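Local atomic coordinates of 3-hydroxyadipyl-CoA dehydrogenase (Escherichia coli, PDB entry 3MOG), a protein that oxidises (3S)-3-hydroxyadipyl-CoA to 3-oxoadipyl-CoA with NAD+ as electron acceptor, a step in phenylacetate degradation. Residues C[200-205]-C[214-219]; C[380-383]-C[388-391]. All blocks are in the same frame, centred on the assembly; numbering follows the deposited sequence.

In the fold
Followed from the N terminus, the chain first closes contact 1, where helix 196-207 and helix 213-223 meet across the short 208-212 link. After three further helices it builds the six-stranded sheet and leaves its edge strand 378-381 to enter helix 390-406 by a short turn, which contact 2 bridges. The two contacts follow in series, neither nested nor crossed, yet their centres lie about 9 Å apart. Val215 of helix 213-223 packs on Leu380 and Ile382, Ala219 on Ile390, and Ala205 of helix 196-207 on Leu389. The first helical C-terminal family region is thus joined to the reduced Rossmann-fold region and to the second helical region at their junction.

Contact 1: C[200-205]-C[214-219]; sequences SEAWRA and EVIDAA
Helices 196-207 and 213-223 come closest, within 200-205 and 214-219, at Ala202 and Ile216, whose CA atoms are 6.9 Å apart. Ile216 is the one large side chain in the contact and spans the gap from its own helix towards two alanines one helical turn apart. Its two branches share the work. CG2, anti to the backbone N, meets the methyl of Ala202, with CG2 and CB 4.1 Å apart. The longer branch leaves anti to the carbonyl carbon and then runs extended (chi2 175°), carrying CD1 to Ala205, where Ile216 CD1 and Ala205 CB are 3.8 Å apart. The same CD1 lies 4.0 Å from Ala202 O, a van der Waals approach to the backbone. No hydrogen bond crosses between the segments, and the three touching residues are buried; the contact is made mainly by two methyls of one helix and the branched aliphatic chain of the other.

The polar residues of the two segments look elsewhere. Asp217, one residue after Ile216, accepts hydrogen bonds from the backbone N atoms of Leu231 and Glu232 and is bonded to the hydroxyl of Tyr283, which fixes helix 213-223 against the start of helix 230-237. Glu201 makes salt bridges with Arg392 and Arg456. The arrangement is a helix-loop-helix unit packed through alanine and isoleucine within the first C-terminal domain of the 3-hydroxyacyl-CoA dehydrogenase family.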
ATOM      1  N   SER C 200      -1.105  16.880  -6.349  1.00 46.38           N
ATOM      2  CA  SER C 200      -1.491  16.181  -5.125  1.00 46.69           C
ATOM      3  C   SER C 200      -1.195  16.946  -3.834  1.00 46.57           C
ATOM      4  O   SER C 200      -1.896  16.756  -2.823  1.00 38.59           O
ATOM      5  CB  SER C 200      -0.887  14.775  -5.085  1.00 44.24           C
ATOM      6  OG  SER C 200       0.512  14.820  -4.915  1.00 51.36           O
ATOM      7  N   GLU C 201      -0.185  17.816  -3.848  1.00 38.85           N
ATOM      8  CA  GLU C 201      -0.016  18.697  -2.679  1.00 42.84           C
ATOM      9  C   GLU C 201      -1.195  19.678  -2.475  1.00 39.49           C
ATOM     10  O   GLU C 201      -1.653  19.880  -1.337  1.00 39.41           O
ATOM     11  CB  GLU C 201       1.353  19.385  -2.650  1.00 38.76           C
ATOM     12  CG  GLU C 201       2.508  18.434  -2.257  1.00 40.57           C
ATOM     13  CD  GLU C 201       2.309  17.757  -0.900  1.00 45.56           C
ATOM     14  OE1 GLU C 201       2.624  16.556  -0.771  1.00 42.47           O
ATOM     15  OE2 GLU C 201       1.846  18.422   0.049  1.00 50.05           O
ATOM     16  N   ALA C 202      -1.715  20.210  -3.576  1.00 39.68           N
ATOM     17  CA  ALA C 202      -2.913  21.065  -3.570  1.00 38.85           C
ATOM     18  C   ALA C 202      -4.188  20.369  -3.054  1.00 43.65           C
ATOM     19  O   ALA C 202      -4.902  20.926  -2.220  1.00 45.00           O
ATOM     20  CB  ALA C 202      -3.153  21.572  -4.929  1.00 36.32           C
ATOM     21  N   TRP C 203      -4.486  19.171  -3.553  1.00 44.10           N
ATOM     22  CA  TRP C 203      -5.615  18.391  -3.015  1.00 42.00           C
ATOM     23  C   TRP C 203      -5.527  18.138  -1.505  1.00 43.25           C
ATOM     24  O   TRP C 203      -6.542  18.215  -0.797  1.00 48.21           O
ATOM     25  CB  TRP C 203      -5.766  17.071  -3.755  1.00 40.28           C
ATOM     26  CG  TRP C 203      -6.110  17.232  -5.216  1.00 49.09           C
ATOM     27  CD1 TRP C 203      -5.373  16.805  -6.286  1.00 48.81           C
ATOM     28  CD2 TRP C 203      -7.288  17.848  -5.761  1.00 53.35           C
ATOM     29  NE1 TRP C 203      -6.011  17.125  -7.466  1.00 50.94           N
ATOM     30  CE2 TRP C 203      -7.184  17.769  -7.172  1.00 55.27           C
ATOM     31  CE3 TRP C 203      -8.423  18.454  -5.196  1.00 56.24           C
ATOM     32  CZ2 TRP C 203      -8.169  18.282  -8.027  1.00 51.81           C
ATOM     33  CZ3 TRP C 203      -9.402  18.965  -6.052  1.00 55.88           C
ATOM     34  CH2 TRP C 203      -9.268  18.864  -7.449  1.00 43.81           C
ATOM     35  N   ARG C 204      -4.320  17.861  -1.012  1.00 43.23           N
ATOM     36  CA  ARG C 204      -4.118  17.662   0.420  1.00 47.02           C
ATOM     37  C   ARG C 204      -4.365  18.941   1.214  1.00 46.65           C
ATOM     38  O   ARG C 204      -5.007  18.905   2.268  1.00 46.02           O
ATOM     39  CB  ARG C 204      -2.726  17.126   0.708  1.00 47.41           C
ATOM     40  CG  ARG C 204      -2.674  15.616   0.679  1.00 54.62           C
ATOM     41  CD  ARG C 204      -1.309  15.165   1.044  1.00 58.57           C
ATOM     42  NE  ARG C 204      -1.062  15.230   2.480  1.00 50.57           N
ATOM     43  CZ  ARG C 204      -0.705  14.178   3.205  1.00 52.76           C
ATOM     44  NH1 ARG C 204      -0.579  12.992   2.618  1.00 49.24           N
ATOM     45  NH2 ARG C 204      -0.476  14.306   4.505  1.00 47.12           N
ATOM     46  N   ALA C 205      -3.872  20.058   0.687  1.00 44.12           N
ATOM     47  CA  ALA C 205      -4.090  21.373   1.284  1.00 50.08           C
ATOM     48  C   ALA C 205      -5.593  21.678   1.298  1.00 47.46           C
ATOM     49  O   ALA C 205      -6.142  22.044   2.331  1.00 45.59           O
ATOM     50  CB  ALA C 205      -3.304  22.451   0.514  1.00 44.04           C
ATOM     51  N   GLU C 214      -8.384  29.336  -4.613  1.00 58.02           N
ATOM     52  CA  GLU C 214      -7.849  30.553  -5.241  1.00 58.16           C
ATOM     53  C   GLU C 214      -6.555  31.000  -4.584  1.00 49.43           C
ATOM     54  O   GLU C 214      -5.694  31.566  -5.234  1.00 51.08           O
ATOM     55  CB  GLU C 214      -8.849  31.732  -5.143  1.00 60.65           C
ATOM     56  CG  GLU C 214     -10.305  31.395  -5.381  1.00 67.17           C
ATOM     57  CD  GLU C 214     -11.050  31.078  -4.091  1.00 74.59           C
ATOM     58  OE1 GLU C 214     -11.118  31.957  -3.201  1.00 72.50           O
ATOM     59  OE2 GLU C 214     -11.575  29.950  -3.971  1.00 75.04           O
ATOM     60  N   VAL C 215      -6.437  30.771  -3.281  1.00 52.70           N
ATOM     61  CA  VAL C 215      -5.253  31.185  -2.535  1.00 49.64           C
ATOM     62  C   VAL C 215      -4.083  30.217  -2.830  1.00 53.19           C
ATOM     63  O   VAL C 215      -2.950  30.659  -3.067  1.00 47.51           O
ATOM     64  CB  VAL C 215      -5.576  31.340  -1.023  1.00 45.95           C
ATOM     65  CG1 VAL C 215      -4.327  31.616  -0.206  1.00 56.62           C
ATOM     66  CG2 VAL C 215      -6.584  32.476  -0.813  1.00 49.15           C
ATOM     67  N   ILE C 216      -4.376  28.913  -2.847  1.00 48.59           N
ATOM     68  CA  ILE C 216      -3.399  27.894  -3.234  1.00 42.99           C
ATOM     69  C   ILE C 216      -2.876  28.163  -4.643  1.00 46.95           C
ATOM     70  O   ILE C 216      -1.661  28.180  -4.857  1.00 46.81           O
ATOM     71  CB  ILE C 216      -4.004  26.474  -3.191  1.00 39.28           C
ATOM     72  CG1 ILE C 216      -4.616  26.196  -1.813  1.00 40.52           C
ATOM     73  CG2 ILE C 216      -2.952  25.441  -3.596  1.00 39.66           C
ATOM     74  CD1 ILE C 216      -5.368  24.846  -1.679  1.00 48.32           C
ATOM     75  N   ASP C 217      -3.788  28.406  -5.592  1.00 47.23           N
ATOM     76  CA  ASP C 217      -3.395  28.738  -6.971  1.00 50.48           C
ATOM     77  C   ASP C 217      -2.567  30.028  -7.101  1.00 54.39           C
ATOM     78  O   ASP C 217      -1.682  30.129  -7.961  1.00 50.04           O
ATOM     79  CB  ASP C 217      -4.618  28.827  -7.887  1.00 53.35           C
ATOM     80  CG  ASP C 217      -5.207  27.462  -8.230  1.00 59.04           C
ATOM     81  OD1 ASP C 217      -4.583  26.418  -7.943  1.00 62.57           O
ATOM     82  OD2 ASP C 217      -6.315  27.434  -8.786  1.00 58.01           O
ATOM     83  N   ALA C 218      -2.845  31.000  -6.238  1.00 52.76           N
ATOM     84  CA  ALA C 218      -2.160  32.293  -6.308  1.00 57.44           C
ATOM     85  C   ALA C 218      -0.742  32.198  -5.771  1.00 52.61           C
ATOM     86  O   ALA C 218       0.166  32.812  -6.313  1.00 51.78           O
ATOM     87  CB  ALA C 218      -2.947  33.364  -5.558  1.00 56.85           C
ATOM     88  N   ALA C 219      -0.566  31.430  -4.699  1.00 50.91           N
ATOM     89  CA  ALA C 219       0.752  31.182  -4.138  1.00 47.59           C
ATOM     90  C   ALA C 219       1.636  30.483  -5.159  1.00 51.18           C
ATOM     91  O   ALA C 219       2.776  30.878  -5.371  1.00 54.23           O
ATOM     92  CB  ALA C 219       0.649  30.348  -2.867  1.00 50.37           C
TER

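Contact 2: C[380-383]-C[388-391]; sequences LQIA and MLIW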
ATOM      1  N   LEU C 380      -0.750  36.916   1.889  1.00 56.08           N
ATOM      2  CA  LEU C 380      -1.957  36.089   2.078  1.00 52.45           C
ATOM      3  C   LEU C 380      -1.822  35.240   3.326  1.00 52.33           C
ATOM      4  O   LEU C 380      -0.804  34.581   3.515  1.00 59.70           O
ATOM      5  CB  LEU C 380      -2.191  35.175   0.880  1.00 50.34           C
ATOM      6  CG  LEU C 380      -2.515  35.807  -0.468  1.00 49.22           C
ATOM      7  CD1 LEU C 380      -2.408  34.774  -1.549  1.00 50.41           C
ATOM      8  CD2 LEU C 380      -3.908  36.413  -0.468  1.00 54.24           C
ATOM      9  N   GLN C 381      -2.841  35.251   4.181  1.00 54.18           N
ATOM     10  CA  GLN C 381      -2.775  34.499   5.429  1.00 57.07           C
ATOM     11  C   GLN C 381      -3.517  33.169   5.338  1.00 59.32           C
ATOM     12  O   GLN C 381      -4.689  33.132   4.945  1.00 59.80           O
ATOM     13  CB  GLN C 381      -3.303  35.328   6.602  1.00 58.13           C
ATOM     14  CG  GLN C 381      -2.901  34.764   7.949  1.00 53.69           C
ATOM     15  CD  GLN C 381      -3.220  35.683   9.120  1.00 65.28           C
ATOM     16  OE1 GLN C 381      -3.656  36.829   8.946  1.00 65.52           O
ATOM     17  NE2 GLN C 381      -2.985  35.183  10.330  1.00 56.41           N
ATOM     18  N   ILE C 382      -2.832  32.080   5.707  1.00 54.39           N
ATOM     19  CA  ILE C 382      -3.416  30.731   5.636  1.00 49.04           C
ATOM     20  C   ILE C 382      -3.278  29.995   6.970  1.00 49.73           C
ATOM     21  O   ILE C 382      -2.756  30.560   7.926  1.00 52.75           O
ATOM     22  CB  ILE C 382      -2.789  29.905   4.482  1.00 49.08           C
ATOM     23  CG1 ILE C 382      -1.303  29.642   4.728  1.00 41.58           C
ATOM     24  CG2 ILE C 382      -2.968  30.626   3.132  1.00 49.87           C
ATOM     25  CD1 ILE C 382      -0.633  28.758   3.640  1.00 44.33           C
ATOM     26  N   ALA C 383      -3.728  28.741   7.043  1.00 46.79           N
ATOM     27  CA  ALA C 383      -3.551  27.964   8.270  1.00 51.03           C
ATOM     28  C   ALA C 383      -2.068  27.615   8.524  1.00 51.10           C
ATOM     29  O   ALA C 383      -1.244  27.670   7.612  1.00 53.17           O
ATOM     30  CB  ALA C 383      -4.418  26.717   8.256  1.00 50.49           C
ATOM     31  N   MET C 388       3.937  24.665   4.477  1.00 43.90           N
ATOM     32  CA  MET C 388       3.026  25.582   3.783  1.00 45.96           C
ATOM     33  C   MET C 388       2.669  25.092   2.375  1.00 47.69           C
ATOM     34  O   MET C 388       2.207  23.957   2.231  1.00 47.39           O
ATOM     35  CB  MET C 388       3.554  27.032   3.823  1.00 39.74           C
ATOM     36  CG  MET C 388       3.827  27.548   5.245  1.00 37.63           C
ATOM     37  SD  MET C 388       2.329  27.939   6.159  1.00 34.02           S
ATOM     38  CE  MET C 388       2.267  29.661   5.726  1.00 42.51           C
ATOM     39  N   LEU C 389       2.907  25.906   1.345  1.00 44.96           N
ATOM     40  CA  LEU C 389       2.364  25.602   0.015  1.00 43.25           C
ATOM     41  C   LEU C 389       3.416  25.491  -1.069  1.00 44.40           C
ATOM     42  O   LEU C 389       3.582  24.433  -1.683  1.00 49.01           O
ATOM     43  CB  LEU C 389       1.304  26.641  -0.396  1.00 44.95           C
ATOM     44  CG  LEU C 389       0.028  26.728   0.445  1.00 47.11           C
ATOM     45  CD1 LEU C 389      -0.912  27.788  -0.107  1.00 46.99           C
ATOM     46  CD2 LEU C 389      -0.692  25.355   0.539  1.00 41.21           C
ATOM     47  N   ILE C 390       4.105  26.598  -1.296  1.00 43.51           N
ATOM     48  CA  ILE C 390       5.083  26.726  -2.346  1.00 43.57           C
ATOM     49  C   ILE C 390       6.238  25.781  -2.060  1.00 44.25           C
ATOM     50  O   ILE C 390       6.544  24.929  -2.890  1.00 48.09           O
ATOM     51  CB  ILE C 390       5.587  28.192  -2.432  1.00 45.19           C
ATOM     52  CG1 ILE C 390       4.489  29.106  -2.986  1.00 51.15           C
ATOM     53  CG2 ILE C 390       6.865  28.291  -3.251  1.00 40.08           C
ATOM     54  CD1 ILE C 390       4.755  30.618  -2.742  1.00 51.20           C
ATOM     55  N   TRP C 391       6.839  25.907  -0.873  1.00 42.37           N
ATOM     56  CA  TRP C 391       8.020  25.123  -0.525  1.00 46.26           C
ATOM     57  C   TRP C 391       7.705  23.649  -0.423  1.00 45.46           C
ATOM     58  O   TRP C 391       8.493  22.830  -0.878  1.00 46.86           O
ATOM     59  CB  TRP C 391       8.741  25.663   0.725  1.00 37.19           C
ATOM     60  CG  TRP C 391       9.642  26.809   0.347  1.00 47.61           C
ATOM     61  CD1 TRP C 391       9.288  28.125   0.213  1.00 41.51           C
ATOM     62  CD2 TRP C 391      11.026  26.729  -0.019  1.00 45.00           C
ATOM     63  NE1 TRP C 391      10.372  28.872  -0.191  1.00 50.76           N
ATOM     64  CE2 TRP C 391      11.451  28.040  -0.342  1.00 45.96           C
ATOM     65  CE3 TRP C 391      11.953  25.677  -0.094  1.00 43.91           C
ATOM     66  CZ2 TRP C 391      12.759  28.327  -0.739  1.00 39.07           C
ATOM     67  CZ3 TRP C 391      13.259  25.962  -0.482  1.00 47.46           C
ATOM     68  CH2 TRP C 391      13.649  27.281  -0.802  1.00 47.82           C
TER
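Ile382 meets Met388 and Leu389 across the turn that leads from strand 378-381 into helix 390-406. Its CG1 sits between the backbone N and the carbonyl carbon (chi1 65°), and the extended second torsion sends CD1 straight on towards the two partners. Leu389 comes from ahead, tip to tip, its CG lying 3.8 Å from Ile382 CD1. Met388 crosses the isoleucine branch obliquely: bent at chi2 and again at chi3 (-93°), the thioether folds back so that Met388 CE is 3.7 Å from both CG1 and CD1 of Ile382. The sulfur, on the same bent chain, passes 3.9 Å from Ala383 O, where Met388 SD makes a plain contact.

Asp345 holds the start of helix 390-406. Its OD1 accepts hydrogen bonds from the backbone N of Leu389, the N-cap residue, and of Ile390, and OD2 one from that of Trp391. Thr353 of strand 351-356 touches both Ile382 and Met388. With methyl, methine and thioether groups in contact and no hydrogen bond between the segments, cohesion across the turn is dispersive and non-directional, whereas the directional bonds at the helix start come from the Asp345 carboxylate.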